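Local coordinates for hypothetical protein (Anabaena variabilis, PDB 2OBN) that is of unknown function but combines a Rossmann-like domain with a P-loop NTPase-like domain, so it may bind a nucleotide, at residues B[182-193]-B[225-234]; B[211-219]-B[246-254]. The protein carries 2 engineered substitutions. All coordinates share one frame; numbering follows the deposited sequence.

Interaction 1: B[182-193]-B[225-234]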
loop_
_atom_site.group_PDB
_atom_site.type_symbol
_atom_site.label_atom_id
_atom_site.label_comp_id
_atom_site.label_asym_id
_atom_site.label_seq_id
_atom_site.Cartn_x
_atom_site.Cartn_y
_atom_site.Cartn_z
ATOM N N TRP B 182 25.873 0.621 -21.221
ATOM C CA TRP B 182 24.430 0.696 -21.310
ATOM C C TRP B 182 23.929 2.049 -20.810
ATOM O O TRP B 182 24.529 2.661 -19.917
ATOM C CB TRP B 182 23.760 -0.407 -20.487
ATOM C CG TRP B 182 23.680 -1.732 -21.170
ATOM C CD1 TRP B 182 22.844 -2.065 -22.180
ATOM C CD2 TRP B 182 24.416 -2.914 -20.857
ATOM N NE1 TRP B 182 23.022 -3.374 -22.541
ATOM C CE2 TRP B 182 23.982 -3.923 -21.740
ATOM C CE3 TRP B 182 25.393 -3.222 -19.918
ATOM C CZ2 TRP B 182 24.507 -5.219 -21.722
ATOM C CZ3 TRP B 182 25.910 -4.515 -19.898
ATOM C CH2 TRP B 182 25.463 -5.494 -20.794
ATOM N N ARG B 183 22.849 2.524 -21.418
ATOM C CA ARG B 183 22.167 3.716 -20.934
ATOM C C ARG B 183 21.325 3.222 -19.766
ATOM O O ARG B 183 20.291 2.598 -19.976
ATOM C CB ARG B 183 21.295 4.326 -22.013
ATOM C CG ARG B 183 22.097 4.950 -23.152
ATOM C CD ARG B 183 21.166 5.556 -24.179
ATOM N NE ARG B 183 20.161 6.332 -23.459
ATOM C CZ ARG B 183 20.308 7.596 -23.057
ATOM N NH1 ARG B 183 21.401 8.292 -23.355
ATOM N NH2 ARG B 183 19.334 8.188 -22.379
ATOM N N SER B 184 21.797 3.495 -18.545
ATOM C CA SER B 184 21.196 3.004 -17.302
ATOM C C SER B 184 20.640 4.130 -16.432
ATOM O O SER B 184 21.219 5.225 -16.370
ATOM C CB SER B 184 22.276 2.238 -16.510
ATOM O OG SER B 184 21.779 1.680 -15.307
ATOM N N LYS B 185 19.500 3.868 -15.790
ATOM C CA LYS B 185 18.914 4.815 -14.855
ATOM C C LYS B 185 18.479 4.140 -13.554
ATOM O O LYS B 185 17.840 3.085 -13.577
ATOM C CB LYS B 185 17.700 5.532 -15.426
ATOM C CG LYS B 185 17.540 6.895 -14.738
ATOM C CD LYS B 185 16.203 7.512 -14.850
ATOM C CE LYS B 185 16.262 9.001 -14.451
ATOM N NZ LYS B 185 17.126 9.346 -13.284
ATOM N N PHE B 186 18.834 4.771 -12.434
ATOM C CA PHE B 186 18.435 4.328 -11.103
ATOM C C PHE B 186 17.188 5.132 -10.718
ATOM O O PHE B 186 17.156 6.338 -10.930
ATOM C CB PHE B 186 19.568 4.566 -10.101
ATOM C CG PHE B 186 19.137 4.429 -8.662
ATOM C CD1 PHE B 186 19.013 3.184 -8.079
ATOM C CD2 PHE B 186 18.832 5.559 -7.901
ATOM C CE1 PHE B 186 18.580 3.056 -6.754
ATOM C CE2 PHE B 186 18.406 5.441 -6.593
ATOM C CZ PHE B 186 18.279 4.178 -6.017
ATOM N N LEU B 187 16.167 4.459 -10.170
ATOM C CA LEU B 187 14.903 5.101 -9.749
ATOM C C LEU B 187 14.673 4.919 -8.264
ATOM O O LEU B 187 14.607 3.801 -7.775
ATOM C CB LEU B 187 13.724 4.535 -10.530
ATOM C CG LEU B 187 13.763 4.827 -12.026
ATOM C CD1 LEU B 187 12.605 4.142 -12.706
ATOM C CD2 LEU B 187 13.733 6.314 -12.284
ATOM N N ALA B 188 14.565 6.036 -7.555
ATOM C CA ALA B 188 14.419 6.042 -6.106
ATOM C C ALA B 188 12.969 5.855 -5.706
ATOM O O ALA B 188 12.083 6.437 -6.317
ATOM C CB ALA B 188 14.955 7.354 -5.523
ATOM N N THR B 189 12.757 5.063 -4.655
ATOM C CA THR B 189 11.432 4.717 -4.163
ATOM C C THR B 189 11.256 4.918 -2.624
ATOM O O THR B 189 10.230 4.511 -2.050
ATOM C CB THR B 189 11.145 3.264 -4.497
ATOM O OG1 THR B 189 12.138 2.446 -3.869
ATOM C CG2 THR B 189 11.179 3.042 -6.002
ATOM N N GLY B 190 12.241 5.548 -1.971
ATOM C CA GLY B 190 12.191 5.834 -0.537
ATOM C C GLY B 190 12.790 7.208 -0.289
ATOM O O GLY B 190 13.409 7.787 -1.190
ATOM N N GLN B 191 12.599 7.742 0.918
ATOM C CA GLN B 191 13.093 9.109 1.250
ATOM C C GLN B 191 14.613 9.276 1.060
ATOM O O GLN B 191 15.074 10.293 0.510
ATOM C CB GLN B 191 12.640 9.580 2.659
ATOM C CG GLN B 191 13.260 8.883 3.897
ATOM C CD GLN B 191 12.732 7.491 4.113
ATOM O OE1 GLN B 191 11.782 7.071 3.452
ATOM N NE2 GLN B 191 13.332 6.765 5.047
ATOM N N THR B 192 15.379 8.274 1.494
ATOM C CA THR B 192 16.835 8.290 1.322
ATOM C C THR B 192 17.199 8.350 -0.149
ATOM O O THR B 192 18.010 9.179 -0.563
ATOM C CB THR B 192 17.494 7.039 1.917
ATOM O OG1 THR B 192 17.179 6.952 3.307
ATOM C CG2 THR B 192 19.000 7.078 1.746
ATOM N N GLY B 193 16.599 7.458 -0.932
ATOM C CA GLY B 193 16.858 7.403 -2.359
ATOM C C GLY B 193 16.503 8.707 -3.031
ATOM O O GLY B 193 17.224 9.164 -3.905
ATOM N N ASN B 225 13.662 6.094 -22.627
ATOM C CA ASN B 225 14.969 6.709 -22.830
ATOM C C ASN B 225 16.182 5.911 -22.364
ATOM O O ASN B 225 17.299 6.360 -22.537
ATOM C CB ASN B 225 14.990 8.100 -22.192
ATOM C CG ASN B 225 14.082 9.078 -22.906
ATOM O OD1 ASN B 225 14.027 9.125 -24.146
ATOM N ND2 ASN B 225 13.370 9.882 -22.129
ATOM N N TYR B 226 15.977 4.736 -21.786
ATOM C CA TYR B 226 17.086 3.952 -21.278
ATOM C C TYR B 226 16.970 2.497 -21.721
ATOM O O TYR B 226 15.897 2.045 -22.132
ATOM C CB TYR B 226 17.153 4.103 -19.733
ATOM C CG TYR B 226 17.491 5.524 -19.297
ATOM C CD1 TYR B 226 16.500 6.480 -19.123
ATOM C CD2 TYR B 226 18.808 5.916 -19.106
ATOM C CE1 TYR B 226 16.810 7.797 -18.758
ATOM C CE2 TYR B 226 19.130 7.217 -18.740
ATOM C CZ TYR B 226 18.127 8.151 -18.565
ATOM O OH TYR B 226 18.466 9.435 -18.203
ATOM N N ASP B 227 18.096 1.791 -21.676
ATOM C CA ASP B 227 18.148 0.361 -21.974
ATOM C C ASP B 227 17.717 -0.421 -20.725
ATOM O O ASP B 227 17.166 -1.504 -20.822
ATOM C CB ASP B 227 19.582 -0.077 -22.304
ATOM C CG ASP B 227 20.159 0.635 -23.485
ATOM O OD1 ASP B 227 19.410 0.894 -24.462
ATOM O OD2 ASP B 227 21.378 0.925 -23.450
ATOM N N ILE B 228 18.011 0.130 -19.558
ATOM C CA ILE B 228 17.699 -0.534 -18.306
ATOM C C ILE B 228 17.327 0.429 -17.178
ATOM O O ILE B 228 17.979 1.456 -16.971
ATOM C CB ILE B 228 18.878 -1.448 -17.858
ATOM C CG1 ILE B 228 18.520 -2.242 -16.596
ATOM C CG2 ILE B 228 20.174 -0.640 -17.671
ATOM C CD1 ILE B 228 19.551 -3.346 -16.230
ATOM N N LEU B 229 16.250 0.083 -16.473
ATOM C CA LEU B 229 15.810 0.808 -15.287
ATOM C C LEU B 229 16.067 -0.072 -14.076
ATOM O O LEU B 229 15.723 -1.255 -14.088
ATOM C CB LEU B 229 14.325 1.184 -15.364
ATOM C CG LEU B 229 13.965 2.509 -16.059
ATOM C CD1 LEU B 229 14.543 2.633 -17.417
ATOM C CD2 LEU B 229 12.478 2.680 -16.112
ATOM N N HIS B 230 16.691 0.510 -13.051
ATOM C CA HIS B 230 16.950 -0.163 -11.775
ATOM C C HIS B 230 16.039 0.448 -10.709
ATOM O O HIS B 230 16.330 1.517 -10.175
ATOM C CB HIS B 230 18.412 0.011 -11.354
ATOM C CG HIS B 230 19.390 -0.400 -12.407
ATOM N ND1 HIS B 230 19.936 -1.662 -12.466
ATOM C CD2 HIS B 230 19.889 0.279 -13.469
ATOM C CE1 HIS B 230 20.741 -1.739 -13.513
ATOM N NE2 HIS B 230 20.732 -0.574 -14.137
ATOM N N ILE B 231 14.931 -0.225 -10.415
ATOM C CA ILE B 231 13.992 0.266 -9.423
ATOM C C ILE B 231 14.417 -0.148 -7.993
ATOM O O ILE B 231 14.545 -1.342 -7.684
ATOM C CB ILE B 231 12.542 -0.194 -9.719
ATOM C CG1 ILE B 231 12.077 0.231 -11.130
ATOM C CG2 ILE B 231 11.568 0.393 -8.672
ATOM C CD1 ILE B 231 12.338 -0.746 -12.248
ATOM N N GLU B 232 14.651 0.854 -7.142
ATOM C CA GLU B 232 15.006 0.629 -5.746
ATOM C C GLU B 232 13.905 -0.173 -5.051
ATOM O O GLU B 232 12.736 0.187 -5.122
ATOM C CB GLU B 232 15.192 1.968 -5.010
ATOM C CG GLU B 232 15.448 1.819 -3.505
ATOM C CD GLU B 232 15.565 3.132 -2.759
ATOM O OE1 GLU B 232 15.246 4.184 -3.339
ATOM O OE2 GLU B 232 15.947 3.096 -1.561
ATOM N N GLY B 233 14.278 -1.265 -4.401
ATOM C CA GLY B 233 13.325 -2.053 -3.658
ATOM C C GLY B 233 12.984 -1.441 -2.304
ATOM O O GLY B 233 13.730 -0.593 -1.765
ATOM N N GLN B 234 11.839 -1.866 -1.771
ATOM C CA GLN B 234 11.361 -1.451 -0.454
ATOM C C GLN B 234 10.559 -2.596 0.159
ATOM O O GLN B 234 9.874 -3.348 -0.544
ATOM C CB GLN B 234 10.466 -0.213 -0.518
ATOM C CG GLN B 234 11.033 1.017 -1.199
ATOM C CD GLN B 234 12.138 1.707 -0.418
ATOM O OE1 GLN B 234 12.357 1.430 0.768
ATOM N NE2 GLN B 234 12.821 2.646 -1.079
HETATM O O HOH W 1 15.196 5.176 -0.099
#
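K185 and L187 carry the parallel pairing of strands 184-187 and 228-231: K185 N meets I228 O at 3.1 Å and K185 O takes H230 N, and L187 does likewise with H230 O and E232 N. Before the strands proper, D227 OD2 accepts R183 N (3.0 Å) from above the carboxylate plane, while D227 N bonds to R183 O. R183, bent at chi3 (46°), grips N225 O side-on with NE and NH2, the latter at 2.7 Å. NH2 also stands over the rim of one face of the Y226 ring, an off-centre cation-pi contact with the planes 29° apart. On the opposite face K185 CB sits 3.8 Å from the Y226 ring centroid in a CH-pi contact. Strand 184-187 is outermost in a parallel sheet ordered 2-3-1-4-5-6, consistent with the P-loop NTPase family of this domain, and strand 228-231 lies between it and strand 153-159. On the face of K185, L187, L229 and I231, L187 CD1 packs on L229 CD2 (3.7 Å), branched chains suiting a surface that helix 208-222 covers. On the face of S184 and H230, S184 OG bonds to H174 and, weakly, to H230 NE2. Past the strand ends, E232, whose side chain lies about 5 Å from a phosphate ion that probably came from the crystallisation liquor but may mark a pocket, accepts T189 N at OE1 (2.9 Å), and a water joins its OE2 to G193 N. T189 OG1, held between backbone N and carbonyl carbon (chi1 60°), donates to E232 O and accepts from Q234 NE2, whose amide plane contains the oxygen.

Interaction 2: B[211-219]-B[246-254]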
loop_
_atom_site.group_PDB
_atom_site.type_symbol
_atom_site.label_atom_id
_atom_site.label_comp_id
_atom_site.label_asym_id
_atom_site.label_seq_id
_atom_site.Cartn_x
_atom_site.Cartn_y
_atom_site.Cartn_z
ATOM N N ALA B 211 -0.494 3.863 -4.888
ATOM C CA ALA B 211 0.865 3.359 -4.731
ATOM C C ALA B 211 1.447 2.794 -6.019
ATOM O O ALA B 211 2.547 3.177 -6.420
ATOM C CB ALA B 211 0.929 2.308 -3.590
ATOM N N ALA B 212 0.710 1.881 -6.654
ATOM C CA ALA B 212 1.160 1.283 -7.903
ATOM C C ALA B 212 1.284 2.350 -8.982
ATOM O O ALA B 212 2.212 2.318 -9.798
ATOM C CB ALA B 212 0.191 0.183 -8.343
ATOM N N GLY B 213 0.356 3.302 -8.969
ATOM C CA GLY B 213 0.323 4.408 -9.940
ATOM C C GLY B 213 1.522 5.325 -9.779
ATOM O O GLY B 213 2.029 5.875 -10.753
ATOM N N ALA B 214 1.989 5.465 -8.537
ATOM C CA ALA B 214 3.153 6.290 -8.244
ATOM C C ALA B 214 4.392 5.658 -8.866
ATOM O O ALA B 214 5.261 6.349 -9.364
ATOM C CB ALA B 214 3.337 6.440 -6.716
ATOM N N VAL B 215 4.471 4.335 -8.805
ATOM C CA VAL B 215 5.610 3.601 -9.379
ATOM C C VAL B 215 5.496 3.619 -10.906
ATOM O O VAL B 215 6.455 3.946 -11.600
ATOM C CB VAL B 215 5.682 2.136 -8.847
ATOM C CG1 VAL B 215 6.808 1.359 -9.525
ATOM C CG2 VAL B 215 5.864 2.121 -7.329
ATOM N N GLU B 216 4.314 3.298 -11.419
ATOM C CA GLU B 216 4.095 3.295 -12.857
ATOM C C GLU B 216 4.464 4.642 -13.487
ATOM O O GLU B 216 5.142 4.695 -14.498
ATOM C CB GLU B 216 2.635 2.971 -13.165
ATOM C CG GLU B 216 2.335 2.836 -14.619
ATOM C CD GLU B 216 0.890 2.519 -14.869
ATOM O OE1 GLU B 216 0.043 3.421 -14.701
ATOM O OE2 GLU B 216 0.597 1.379 -15.269
ATOM N N GLN B 217 4.012 5.720 -12.867
ATOM C CA GLN B 217 4.263 7.065 -13.367
ATOM C C GLN B 217 5.756 7.372 -13.523
ATOM O O GLN B 217 6.170 7.917 -14.533
ATOM C CB GLN B 217 3.620 8.085 -12.426
ATOM C CG GLN B 217 3.493 9.461 -12.988
ATOM C CD GLN B 217 3.197 10.474 -11.898
ATOM O OE1 GLN B 217 3.997 10.640 -10.956
ATOM N NE2 GLN B 217 2.057 11.170 -12.022
HETATM N N MSE B 218 6.555 7.018 -12.533
HETATM C CA MSE B 218 7.996 7.263 -12.590
HETATM C C MSE B 218 8.651 6.410 -13.672
HETATM O O MSE B 218 9.490 6.886 -14.438
HETATM C CB MSE B 218 8.633 6.962 -11.225
HETATM C CG MSE B 218 10.131 7.222 -11.148
HETATM SE SE MSE B 218 10.830 6.932 -9.346
HETATM C CE MSE B 218 10.115 5.187 -9.159
ATOM N N VAL B 219 8.263 5.142 -13.713
ATOM C CA VAL B 219 8.791 4.180 -14.685
ATOM C C VAL B 219 8.427 4.571 -16.125
ATOM O O VAL B 219 9.238 4.404 -17.036
ATOM C CB VAL B 219 8.304 2.751 -14.349
ATOM C CG1 VAL B 219 8.552 1.789 -15.487
ATOM C CG2 VAL B 219 8.977 2.256 -13.023
ATOM N N LEU B 246 4.508 -4.955 -3.164
ATOM C CA LEU B 246 3.469 -5.262 -4.145
ATOM C C LEU B 246 3.320 -4.150 -5.212
ATOM O O LEU B 246 3.410 -4.450 -6.406
ATOM C CB LEU B 246 2.152 -5.629 -3.464
ATOM C CG LEU B 246 0.987 -6.065 -4.350
ATOM C CD1 LEU B 246 1.360 -7.213 -5.315
ATOM C CD2 LEU B 246 -0.201 -6.439 -3.448
ATOM N N PRO B 247 3.092 -2.876 -4.795
ATOM C CA PRO B 247 3.046 -1.806 -5.810
ATOM C C PRO B 247 4.333 -1.642 -6.621
ATOM O O PRO B 247 4.265 -1.247 -7.777
ATOM C CB PRO B 247 2.745 -0.539 -4.990
ATOM C CG PRO B 247 3.033 -0.907 -3.554
ATOM C CD PRO B 247 2.773 -2.361 -3.449
ATOM N N LEU B 248 5.496 -1.914 -6.037
ATOM C CA LEU B 248 6.750 -1.846 -6.817
ATOM C C LEU B 248 6.702 -2.821 -7.991
ATOM O O LEU B 248 6.982 -2.448 -9.127
ATOM C CB LEU B 248 7.966 -2.117 -5.936
ATOM C CG LEU B 248 8.310 -0.949 -5.010
ATOM C CD1 LEU B 248 9.348 -1.350 -3.972
ATOM C CD2 LEU B 248 8.788 0.247 -5.793
ATOM N N ILE B 249 6.306 -4.056 -7.703
ATOM C CA ILE B 249 6.166 -5.100 -8.718
ATOM C C ILE B 249 5.056 -4.776 -9.742
ATOM O O ILE B 249 5.248 -4.905 -10.942
ATOM C CB ILE B 249 5.880 -6.466 -8.054
ATOM C CG1 ILE B 249 7.122 -6.952 -7.318
ATOM C CG2 ILE B 249 5.459 -7.502 -9.093
ATOM C CD1 ILE B 249 6.941 -8.257 -6.517
ATOM N N ARG B 250 3.892 -4.374 -9.256
ATOM C CA ARG B 250 2.761 -4.092 -10.130
ATOM C C ARG B 250 3.001 -2.837 -10.953
ATOM O O ARG B 250 2.754 -2.814 -12.170
ATOM C CB ARG B 250 1.483 -3.960 -9.298
ATOM C CG ARG B 250 1.051 -5.249 -8.611
ATOM C CD ARG B 250 0.318 -6.194 -9.577
ATOM N NE ARG B 250 -0.050 -7.449 -8.922
ATOM C CZ ARG B 250 0.762 -8.490 -8.774
ATOM N NH1 ARG B 250 1.994 -8.484 -9.283
ATOM N NH2 ARG B 250 0.321 -9.565 -8.134
ATOM N N GLY B 251 3.472 -1.780 -10.305
ATOM C CA GLY B 251 3.729 -0.531 -11.022
ATOM C C GLY B 251 4.844 -0.607 -12.056
ATOM O O GLY B 251 4.707 -0.065 -13.138
ATOM N N SER B 252 5.929 -1.315 -11.734
ATOM C CA SER B 252 7.093 -1.382 -12.613
ATOM C C SER B 252 7.046 -2.497 -13.630
ATOM O O SER B 252 7.806 -2.445 -14.584
ATOM C CB SER B 252 8.380 -1.515 -11.798
ATOM O OG SER B 252 8.446 -2.749 -11.101
ATOM N N GLN B 253 6.183 -3.500 -13.440
ATOM C CA GLN B 253 6.077 -4.634 -14.377
ATOM C C GLN B 253 7.489 -5.148 -14.677
ATOM O O GLN B 253 7.915 -5.203 -15.826
ATOM C CB GLN B 253 5.360 -4.190 -15.657
ATOM C CG GLN B 253 3.927 -3.724 -15.431
ATOM C CD GLN B 253 2.949 -4.879 -15.196
ATOM O OE1 GLN B 253 2.645 -5.640 -16.117
ATOM N NE2 GLN B 253 2.417 -4.976 -13.986
ATOM N N PRO B 254 8.215 -5.564 -13.632
ATOM C CA PRO B 254 9.633 -5.873 -13.841
ATOM C C PRO B 254 9.901 -7.007 -14.820
ATOM O O PRO B 254 9.100 -7.945 -14.929
ATOM C CB PRO B 254 10.122 -6.262 -12.429
ATOM C CG PRO B 254 8.884 -6.635 -11.645
ATOM C CD PRO B 254 7.760 -5.855 -12.259
HETATM O O HOH W 2 2.737 -0.496 -15.046
#
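Helices 211-219 and 246-252 cross at -45° with their axes only 7.3 Å apart, A212 facing P247 and E216 facing G251. At the second pair the CA atoms of E216 and G251 are 4.3 Å apart, a closeness that depends on the glycine: a CB there would run into V215 and the O of A212. The backbones meet instead through CA-H...O contacts, G251 CA to A212 O (3.5 Å) and E216 CA to G251 O (3.4 Å). V215 is the knob of the interface, set among P247, L248, G251 and S252. With its CG1 anti to the backbone N (chi1 176°), that methyl lies against the S252 N at 3.6 Å, while CG2 reaches L248 CD2 at 3.8 Å, the two side chains crossing at about a right angle. An alanine in place of V215 would lose both methyls, and is likely to leave L248 and the backbone between G251 and S252 short of a packing partner. One turn earlier, A211 CB touches P247 CB (3.7 Å); small alanines suit the close approach, and proline is tolerated in the first turn of helix 245-252, where its missing N-H costs little. One turn later, V219 CG2 meets S252 CB. The polar ends turn to other partners: the E216 carboxylate accepts the backbone N of S144 and A146, and R250 binds the O of L237 of the second subunit. V219, L248 and S252 also rest on L229 and I231, which makes this a pair of neighbouring helices layered over one face of the parallel sheet, as in the three-layer alpha/beta build of P-loop domains.

In the fold
In the P-loop-like domain the chain runs from strand 184-187 through helix 191-197 into helix 208-222, then to strand 228-231, whose pairing with the first strand closes the loop of interaction 1. Helix 208-222 within that loop finds its partner only later, when helix 245-252 arrives; interaction 2 therefore crosses interaction 1 along the chain. Strands 184-187 and 228-231, with helix 208-222 packed on the sheet between them in sequence, form a beta-alpha-beta crossover, helix 191-197 being part of the connection, and interaction 2 adds the next helix on the same side of the sheet. The two touch directly: A188 O packs against the SE atom of M218, a selenomethionine, and T189 CG2 lies against L248 CD2.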